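Local coordinates for protein succinyl-CoA ligase (ADP-forming) subunit alpha (Methanosaeta concilii, PDB 6HXI) that binds coenzyme A and combines a CoA-ligase-type alpha/beta region with a helical citrate-synthase-like region in one long chain, at residues A428-K433 with L589-L594; P254-V259 with D306-M311; D32-R37 with P334-D339. All coordinates share one frame; numbering follows the deposited sequence.

Interaction 1 (A428-K433 with L589-L594); sequences ASCAGK and LDQKRL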
loop_
_atom_site.group_PDB
_atom_site.type_symbol
_atom_site.label_atom_id
_atom_site.label_comp_id
_atom_site.label_asym_id
_atom_site.label_seq_id
_atom_site.Cartn_x
_atom_site.Cartn_y
_atom_site.Cartn_z
ATOM N N ALA B 428 2.850 -4.968 -11.015
ATOM C CA ALA B 428 3.902 -4.580 -10.043
ATOM C C ALA B 428 5.037 -5.631 -10.060
ATOM O O ALA B 428 6.205 -5.242 -10.018
ATOM C CB ALA B 428 3.299 -4.483 -8.602
ATOM N N SER B 429 4.681 -6.947 -10.069
ATOM C CA SER B 429 5.678 -8.045 -10.121
ATOM C C SER B 429 6.503 -7.947 -11.417
ATOM O O SER B 429 7.706 -8.082 -11.379
ATOM C CB SER B 429 5.012 -9.417 -10.005
ATOM O OG SER B 429 5.961 -10.426 -9.691
ATOM N N CYS B 430 5.859 -7.659 -12.534
ATOM C CA CYS B 430 6.516 -7.482 -13.837
ATOM C C CYS B 430 7.421 -6.218 -13.832
ATOM O O CYS B 430 8.389 -6.160 -14.579
ATOM C CB CYS B 430 5.485 -7.418 -14.964
ATOM S SG CYS B 430 4.663 -8.993 -15.296
ATOM N N ALA B 431 7.125 -5.245 -12.952
ATOM C CA ALA B 431 7.932 -4.041 -12.791
ATOM C C ALA B 431 9.118 -4.310 -11.837
ATOM O O ALA B 431 9.820 -3.366 -11.449
ATOM C CB ALA B 431 7.072 -2.898 -12.285
ATOM N N GLY B 432 9.317 -5.578 -11.479
ATOM C CA GLY B 432 10.401 -6.045 -10.622
ATOM C C GLY B 432 10.237 -5.690 -9.185
ATOM O O GLY B 432 11.219 -5.624 -8.463
ATOM N N LYS B 433 9.008 -5.467 -8.740
ATOM C CA LYS B 433 8.794 -5.136 -7.322
ATOM C C LYS B 433 8.844 -6.385 -6.423
ATOM O O LYS B 433 8.541 -7.472 -6.887
ATOM C CB LYS B 433 7.489 -4.354 -7.124
ATOM C CG LYS B 433 7.526 -2.932 -7.765
ATOM C CD LYS B 433 8.700 -2.102 -7.415
ATOM C CE LYS B 433 8.924 -1.793 -5.940
ATOM N NZ LYS B 433 7.846 -1.004 -5.371
ATOM N N LEU B 589 4.574 -14.535 -7.587
ATOM C CA LEU B 589 5.635 -15.547 -7.609
ATOM C C LEU B 589 5.734 -16.219 -8.973
ATOM O O LEU B 589 6.835 -16.513 -9.430
ATOM C CB LEU B 589 5.391 -16.614 -6.513
ATOM C CG LEU B 589 5.542 -16.155 -5.046
ATOM C CD1 LEU B 589 4.950 -17.186 -4.100
ATOM C CD2 LEU B 589 6.995 -15.889 -4.668
ATOM N N ASP B 590 4.576 -16.448 -9.611
ATOM C CA ASP B 590 4.454 -17.042 -10.933
ATOM C C ASP B 590 5.179 -16.169 -11.956
ATOM O O ASP B 590 5.960 -16.695 -12.736
ATOM C CB ASP B 590 2.978 -17.257 -11.301
ATOM C CG ASP B 590 2.722 -18.129 -12.539
ATOM O OD1 ASP B 590 3.557 -18.992 -12.842
ATOM O OD2 ASP B 590 1.651 -17.978 -13.168
ATOM N N GLN B 591 4.963 -14.832 -11.928
ATOM C CA GLN B 591 5.637 -13.900 -12.843
ATOM C C GLN B 591 7.150 -13.870 -12.555
ATOM O O GLN B 591 7.951 -13.800 -13.473
ATOM C CB GLN B 591 4.989 -12.489 -12.771
ATOM C CG GLN B 591 3.460 -12.447 -13.106
ATOM C CD GLN B 591 3.162 -13.069 -14.445
ATOM O OE1 GLN B 591 3.826 -12.760 -15.425
ATOM N NE2 GLN B 591 2.252 -14.034 -14.519
ATOM N N LYS B 592 7.549 -13.999 -11.280
ATOM C CA LYS B 592 8.941 -14.062 -10.912
ATOM C C LYS B 592 9.591 -15.342 -11.477
ATOM O O LYS B 592 10.610 -15.213 -12.153
ATOM C CB LYS B 592 9.107 -13.844 -9.392
ATOM C CG LYS B 592 8.842 -12.322 -9.105
ATOM C CD LYS B 592 9.193 -11.793 -7.744
ATOM C CE LYS B 592 8.801 -10.320 -7.582
ATOM N NZ LYS B 592 9.339 -9.384 -8.669
ATOM N N ARG B 593 8.936 -16.530 -11.349
ATOM C CA ARG B 593 9.432 -17.794 -11.926
ATOM C C ARG B 593 9.570 -17.723 -13.447
ATOM O O ARG B 593 10.548 -18.209 -14.000
ATOM C CB ARG B 593 8.548 -18.993 -11.512
ATOM C CG ARG B 593 8.659 -19.346 -9.992
ATOM C CD ARG B 593 7.915 -20.670 -9.660
ATOM N NE ARG B 593 6.512 -20.671 -10.081
ATOM C CZ ARG B 593 5.471 -20.373 -9.302
ATOM N NH1 ARG B 593 4.254 -20.342 -9.801
ATOM N NH2 ARG B 593 5.646 -20.095 -8.025
ATOM N N LEU B 594 8.583 -17.145 -14.124
ATOM C CA LEU B 594 8.565 -16.986 -15.570
ATOM C C LEU B 594 9.589 -15.952 -16.105
ATOM O O LEU B 594 9.856 -15.963 -17.301
ATOM C CB LEU B 594 7.136 -16.552 -16.045
ATOM C CG LEU B 594 5.989 -17.528 -15.812
ATOM C CD1 LEU B 594 4.633 -16.830 -15.975
ATOM C CD2 LEU B 594 6.116 -18.758 -16.705
#
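Helix 420-430 ends against the last turns of helix 571-594, and the two backbones come closest at Ser429 and Gln591, whose CA atoms are 6.5 Å apart. The first helix finishes in a Schellman motif: Lys433 N bonds back to Ala428 O and Gly432 N to Ser429 O, with Gly432 as the C-prime residue at a positive phi of 73°. Lys592 reaches two of the carbonyl oxygens at this turn. Its chain runs extended until chi4 (-53°), where a bend sets NZ 2.7 Å from Lys433 O, above the carbonyl plane. A second, weak bond joins NZ to Ser429 O at 3.4 Å. The ammonium thus sits by the carboxyl end of helix 420-430, where its charge probably suits the helix dipole. Both helices belong to the helical citrate-synthase-like part of the chain. Along the chain before NZ, Lys592 CG and CE each lie 3.5 Å from Ser429 OG, which is anti to its backbone N and bonds to Ile588 O. Gln591 packs alongside, with CB 3.8 Å from that OG. Bent at chi2, it brings OE1 to 3.9 Å from Cys430 SG, while the amide bonds to Ser596 OG through OE1 and to Ile356 O of a second subunit, another copy of this protein, through NE2. The Lys433 side chain turns to an interface: NZ bonds to Leu444 O and Ile446 O of a third subunit.

Interaction 2 (P254-V259 with D306-M311); sequences PLVAWV and DDYGEM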
loop_
_atom_site.group_PDB
_atom_site.type_symbol
_atom_site.label_atom_id
_atom_site.label_comp_id
_atom_site.label_asym_id
_atom_site.label_seq_id
_atom_site.Cartn_x
_atom_site.Cartn_y
_atom_site.Cartn_z
ATOM N N PRO B 254 51.727 5.994 54.814
ATOM C CA PRO B 254 51.099 4.952 55.651
ATOM C C PRO B 254 50.129 4.086 54.843
ATOM O O PRO B 254 49.329 4.610 54.074
ATOM C CB PRO B 254 50.447 5.740 56.790
ATOM C CG PRO B 254 50.249 7.100 56.252
ATOM C CD PRO B 254 51.315 7.352 55.238
ATOM N N LEU B 255 50.276 2.754 54.959
ATOM C CA LEU B 255 49.498 1.748 54.240
ATOM C C LEU B 255 48.600 0.899 55.150
ATOM O O LEU B 255 49.110 0.179 56.011
ATOM C CB LEU B 255 50.451 0.833 53.437
ATOM C CG LEU B 255 49.779 -0.151 52.464
ATOM C CD1 LEU B 255 50.238 0.080 51.059
ATOM C CD2 LEU B 255 50.028 -1.589 52.874
ATOM N N VAL B 256 47.270 0.953 54.928
ATOM C CA VAL B 256 46.282 0.131 55.647
ATOM C C VAL B 256 46.151 -1.136 54.816
ATOM O O VAL B 256 46.029 -1.053 53.595
ATOM C CB VAL B 256 44.909 0.832 55.858
ATOM C CG1 VAL B 256 43.927 -0.083 56.582
ATOM C CG2 VAL B 256 45.065 2.152 56.619
ATOM N N ALA B 257 46.217 -2.307 55.450
ATOM C CA ALA B 257 46.136 -3.555 54.698
ATOM C C ALA B 257 45.328 -4.644 55.381
ATOM O O ALA B 257 45.470 -4.865 56.576
ATOM C CB ALA B 257 47.533 -4.063 54.401
ATOM N N TRP B 258 44.495 -5.347 54.601
ATOM C CA TRP B 258 43.729 -6.488 55.087
ATOM C C TRP B 258 43.604 -7.551 54.008
ATOM O O TRP B 258 43.307 -7.229 52.860
ATOM C CB TRP B 258 42.359 -6.102 55.679
ATOM C CG TRP B 258 41.607 -7.299 56.203
ATOM C CD1 TRP B 258 40.536 -7.917 55.619
ATOM C CD2 TRP B 258 41.966 -8.105 57.335
ATOM N NE1 TRP B 258 40.178 -9.030 56.343
ATOM C CE2 TRP B 258 41.039 -9.170 57.400
ATOM C CE3 TRP B 258 42.974 -8.023 58.309
ATOM C CZ2 TRP B 258 41.083 -10.138 58.411
ATOM C CZ3 TRP B 258 43.025 -8.987 59.303
ATOM C CH2 TRP B 258 42.082 -10.023 59.356
ATOM N N VAL B 259 43.850 -8.817 54.384
ATOM C CA VAL B 259 43.757 -9.968 53.489
ATOM C C VAL B 259 42.587 -10.852 53.967
ATOM O O VAL B 259 42.581 -11.328 55.104
ATOM C CB VAL B 259 45.102 -10.743 53.364
ATOM C CG1 VAL B 259 44.957 -11.942 52.434
ATOM C CG2 VAL B 259 46.226 -9.826 52.879
ATOM N N ASP B 306 35.784 -6.082 59.952
ATOM C CA ASP B 306 34.907 -5.210 60.739
ATOM C C ASP B 306 35.590 -3.911 61.190
ATOM O O ASP B 306 34.959 -2.840 61.134
ATOM C CB ASP B 306 34.349 -5.968 61.946
ATOM C CG ASP B 306 33.264 -6.947 61.554
ATOM O OD1 ASP B 306 33.594 -7.982 60.939
ATOM O OD2 ASP B 306 32.081 -6.660 61.824
ATOM N N ASP B 307 36.878 -3.995 61.607
ATOM C CA ASP B 307 37.594 -2.789 62.004
ATOM C C ASP B 307 38.526 -2.222 60.879
ATOM O O ASP B 307 39.516 -1.581 61.209
ATOM C CB ASP B 307 38.323 -2.958 63.359
ATOM C CG ASP B 307 39.191 -4.185 63.528
ATOM O OD1 ASP B 307 38.676 -5.311 63.331
ATOM O OD2 ASP B 307 40.350 -4.032 63.974
ATOM N N TYR B 308 38.168 -2.379 59.558
ATOM C CA TYR B 308 38.945 -1.788 58.442
ATOM C C TYR B 308 38.821 -0.250 58.481
ATOM O O TYR B 308 39.837 0.443 58.529
ATOM C CB TYR B 308 38.513 -2.339 57.049
ATOM C CG TYR B 308 39.495 -2.030 55.934
ATOM C CD1 TYR B 308 39.425 -0.832 55.224
ATOM C CD2 TYR B 308 40.513 -2.920 55.607
ATOM C CE1 TYR B 308 40.337 -0.535 54.211
ATOM C CE2 TYR B 308 41.427 -2.638 54.589
ATOM C CZ TYR B 308 41.331 -1.446 53.893
ATOM O OH TYR B 308 42.231 -1.174 52.896
ATOM N N GLY B 309 37.584 0.255 58.467
ATOM C CA GLY B 309 37.282 1.684 58.508
ATOM C C GLY B 309 37.885 2.371 59.710
ATOM O O GLY B 309 38.389 3.492 59.601
ATOM N N GLU B 310 37.878 1.690 60.859
ATOM C CA GLU B 310 38.471 2.263 62.065
ATOM C C GLU B 310 39.983 2.497 61.879
ATOM O O GLU B 310 40.472 3.579 62.205
ATOM C CB GLU B 310 38.119 1.450 63.317
ATOM C CG GLU B 310 38.680 2.015 64.626
ATOM C CD GLU B 310 38.622 3.522 64.856
ATOM O OE1 GLU B 310 39.623 4.070 65.373
ATOM O OE2 GLU B 310 37.587 4.154 64.527
ATOM N N MET B 311 40.697 1.525 61.272
ATOM C CA MET B 311 42.126 1.654 60.967
ATOM C C MET B 311 42.336 2.831 59.978
ATOM O O MET B 311 43.261 3.626 60.154
ATOM C CB MET B 311 42.675 0.330 60.412
ATOM C CG MET B 311 44.185 0.262 60.365
ATOM S SD MET B 311 45.022 0.603 61.937
ATOM C CE MET B 311 44.474 -0.802 62.928
#
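The one aromatic interaction here is a CH-pi contact: Val256 CG1 sits over a face of the Tyr308 ring, 4.2 Å from its centroid and 21° off the ring normal. It is displaced toward the rim, on the hydroxyl side, so that CZ is the nearest ring atom at 4.0 Å. Both residues hold the touching branch anti to their own backbone N, which lets the valine reach out from the strand and the tyrosine reach across to it.

Two apolar contacts flank this. Met311, one helical turn after Tyr308, places CG 3.8 Å from the same Val256 CG1, so that methyl is wedged between the ring and the start of the methionine chain; bends at chi2 and chi3 then carry the rest of Met311 away. At the edge of the Tyr308 ring, in its plane, Trp258 CB meets CD2 at 3.7 Å. The indole beyond turns elsewhere, so its flat group takes no part. Helix 308-322 here covers strand 255-260 of a six-stranded mixed sheet, in the alpha/beta manner of the CoA-ligase family. Val256 and Trp258 alternate with Leu255 and Ala257, which lean on Phe294 of helix 287-297.

Polar contact is slight. Tyr308 OH comes 3.9 Å from Val256 O, too far to count as a bond, and makes instead a weak hydrogen bond with Cys230 O of the neighbouring strand 227-233.

Interaction 3 (D32-R37 with P334-D339); sequences DYVCKR and PRIPTD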
loop_
_atom_site.group_PDB
_atom_site.type_symbol
_atom_site.label_atom_id
_atom_site.label_comp_id
_atom_site.label_asym_id
_atom_site.label_seq_id
_atom_site.Cartn_x
_atom_site.Cartn_y
_atom_site.Cartn_z
ATOM N N ASP B 32 30.548 11.992 34.845
ATOM C CA ASP B 32 31.169 13.146 34.220
ATOM C C ASP B 32 30.314 14.385 34.484
ATOM O O ASP B 32 30.844 15.410 34.886
ATOM C CB ASP B 32 31.325 12.920 32.703
ATOM C CG ASP B 32 32.100 11.684 32.298
ATOM O OD1 ASP B 32 32.981 11.242 33.085
ATOM O OD2 ASP B 32 31.843 11.164 31.195
ATOM N N TYR B 33 28.984 14.257 34.333
ATOM C CA TYR B 33 28.053 15.340 34.604
ATOM C C TYR B 33 28.115 15.843 36.090
ATOM O O TYR B 33 28.294 17.045 36.299
ATOM C CB TYR B 33 26.624 14.944 34.200
ATOM C CG TYR B 33 25.650 16.079 34.358
ATOM C CD1 TYR B 33 25.576 17.093 33.410
ATOM C CD2 TYR B 33 24.817 16.157 35.468
ATOM C CE1 TYR B 33 24.704 18.174 33.574
ATOM C CE2 TYR B 33 23.937 17.222 35.640
ATOM C CZ TYR B 33 23.890 18.232 34.693
ATOM O OH TYR B 33 23.018 19.272 34.857
ATOM N N VAL B 34 27.971 14.930 37.088
ATOM C CA VAL B 34 27.989 15.272 38.517
ATOM C C VAL B 34 29.370 15.789 38.985
ATOM O O VAL B 34 29.428 16.499 39.976
ATOM C CB VAL B 34 27.443 14.166 39.463
ATOM C CG1 VAL B 34 25.961 13.897 39.221
ATOM C CG2 VAL B 34 28.262 12.881 39.390
ATOM N N CYS B 35 30.457 15.467 38.250
ATOM C CA CYS B 35 31.823 15.928 38.526
ATOM C C CYS B 35 32.105 17.286 37.920
ATOM O O CYS B 35 33.194 17.835 38.119
ATOM C CB CYS B 35 32.839 14.895 38.055
ATOM S SG CYS B 35 32.810 13.372 39.018
ATOM N N LYS B 36 31.129 17.810 37.149
ATOM C CA LYS B 36 31.178 19.106 36.471
ATOM C C LYS B 36 32.241 19.125 35.373
ATOM O O LYS B 36 32.825 20.176 35.104
ATOM C CB LYS B 36 31.337 20.283 37.477
ATOM C CG LYS B 36 30.251 20.342 38.546
ATOM C CD LYS B 36 30.229 21.694 39.252
ATOM C CE LYS B 36 28.821 22.238 39.411
ATOM N NZ LYS B 36 28.175 22.575 38.102
ATOM N N ARG B 37 32.489 17.963 34.735
ATOM C CA ARG B 37 33.451 17.823 33.646
ATOM C C ARG B 37 33.033 18.671 32.460
ATOM O O ARG B 37 31.832 18.843 32.210
ATOM C CB ARG B 37 33.587 16.353 33.194
ATOM C CG ARG B 37 34.516 15.504 34.057
ATOM C CD ARG B 37 34.830 14.149 33.425
ATOM N NE ARG B 37 35.294 14.282 32.040
ATOM C CZ ARG B 37 36.300 13.601 31.504
ATOM N NH1 ARG B 37 36.970 12.711 32.229
ATOM N NH2 ARG B 37 36.657 13.818 30.247
ATOM N N PRO B 334 25.818 17.511 43.928
ATOM C CA PRO B 334 25.210 17.470 42.585
ATOM C C PRO B 334 23.849 16.751 42.512
ATOM O O PRO B 334 23.469 16.025 43.448
ATOM C CB PRO B 334 26.289 16.802 41.722
ATOM C CG PRO B 334 27.483 16.591 42.628
ATOM C CD PRO B 334 26.979 16.607 44.017
ATOM N N ARG B 335 23.096 16.978 41.404
ATOM C CA ARG B 335 21.761 16.401 41.256
ATOM C C ARG B 335 21.390 16.047 39.818
ATOM O O ARG B 335 21.515 16.877 38.905
ATOM C CB ARG B 335 20.725 17.350 41.872
ATOM C CG ARG B 335 19.407 16.695 42.273
ATOM C CD ARG B 335 18.735 17.439 43.427
ATOM N NE ARG B 335 18.226 18.765 43.054
ATOM C CZ ARG B 335 18.760 19.918 43.451
ATOM N NH1 ARG B 335 19.833 19.928 44.231
ATOM N NH2 ARG B 335 18.223 21.070 43.070
ATOM N N ILE B 336 20.933 14.801 39.626
ATOM C CA ILE B 336 20.465 14.261 38.345
ATOM C C ILE B 336 19.025 13.737 38.573
ATOM O O ILE B 336 18.778 13.045 39.572
ATOM C CB ILE B 336 21.413 13.158 37.744
ATOM C CG1 ILE B 336 22.711 13.769 37.172
ATOM C CG2 ILE B 336 20.708 12.291 36.660
ATOM C CD1 ILE B 336 23.650 12.778 36.356
ATOM N N PRO B 337 18.066 14.039 37.675
ATOM C CA PRO B 337 16.703 13.509 37.864
ATOM C C PRO B 337 16.666 11.996 37.762
ATOM O O PRO B 337 17.539 11.380 37.141
ATOM C CB PRO B 337 15.902 14.137 36.719
ATOM C CG PRO B 337 16.741 15.206 36.157
ATOM C CD PRO B 337 18.164 14.840 36.436
ATOM N N THR B 338 15.661 11.387 38.395
ATOM C CA THR B 338 15.452 9.940 38.383
ATOM C C THR B 338 15.119 9.537 36.959
ATOM O O THR B 338 14.449 10.290 36.263
ATOM C CB THR B 338 14.295 9.584 39.329
ATOM O OG1 THR B 338 14.654 10.006 40.637
ATOM C CG2 THR B 338 13.954 8.089 39.343
ATOM N N ASP B 339 15.599 8.362 36.524
ATOM C CA ASP B 339 15.274 7.827 35.223
ATOM C C ASP B 339 13.794 7.459 35.260
ATOM O O ASP B 339 13.291 6.990 36.285
ATOM C CB ASP B 339 16.150 6.609 34.905
ATOM C CG ASP B 339 17.581 6.974 34.563
ATOM O OD1 ASP B 339 17.776 7.936 33.804
ATOM O OD2 ASP B 339 18.509 6.270 35.034
#
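Ile336 branches at CB so that CG1 lies beside the backbone N (chi1 -74°), and this branch enters the contact with the end of helix 22-34. CG1 meets Tyr33 CD2 at 3.6 Å and Val34 CG1 at 3.8 Å. An extended chi2 (-172°) carries the chain on to CD1, which touches the same two atoms, 3.7 Å from Tyr33 CD2. The isoleucine spans the ring and the valine, crossing Val34 at about a right angle and Tyr33 obliquely. Next to it, Pro334 packs CB to CB with Val34 at 3.7 Å, and its CG lies against Val34 O at 3.3 Å. Arg335 O approaches the Tyr33 ring at its edge, near the ring plane.

The chain turns out of the helix in a Schellman motif, with Lys36 at positive phi. Helix 22-34 starts right after Gln21, which lines a coenzyme A pocket, and Tyr33 also makes an edge-to-face pair with Trp58. Farther along, Thr338 and Asp339 join a strand of the third subunit in a parallel ladder. With no hydrogen bond or salt bridge between them, the two segments are held mainly by apolar packing, so shape complementarity rather than directional bonding sets their relative position.

In sequence, both segments of interaction 2 fall between the two segments of interaction 3, and interaction 1 follows both. Interactions 2 and 3 lie on the same side of the chain's centre, with contact centres about 31 Å apart. They draw on different sheets: strand 255-260 is an outermost strand of the six-stranded sheet, and helix 22-34 follows strand 15-18 of the seven-stranded one. Both thus lie in the alpha/beta part, whereas interaction 1 sits on the other side, about 58 Å from interaction 3 and 78 Å from interaction 2 between centres, in the separate helical part. Interactions 1 and 3 both touch the third subunit, so these distant regions share one neighbour in the assembly.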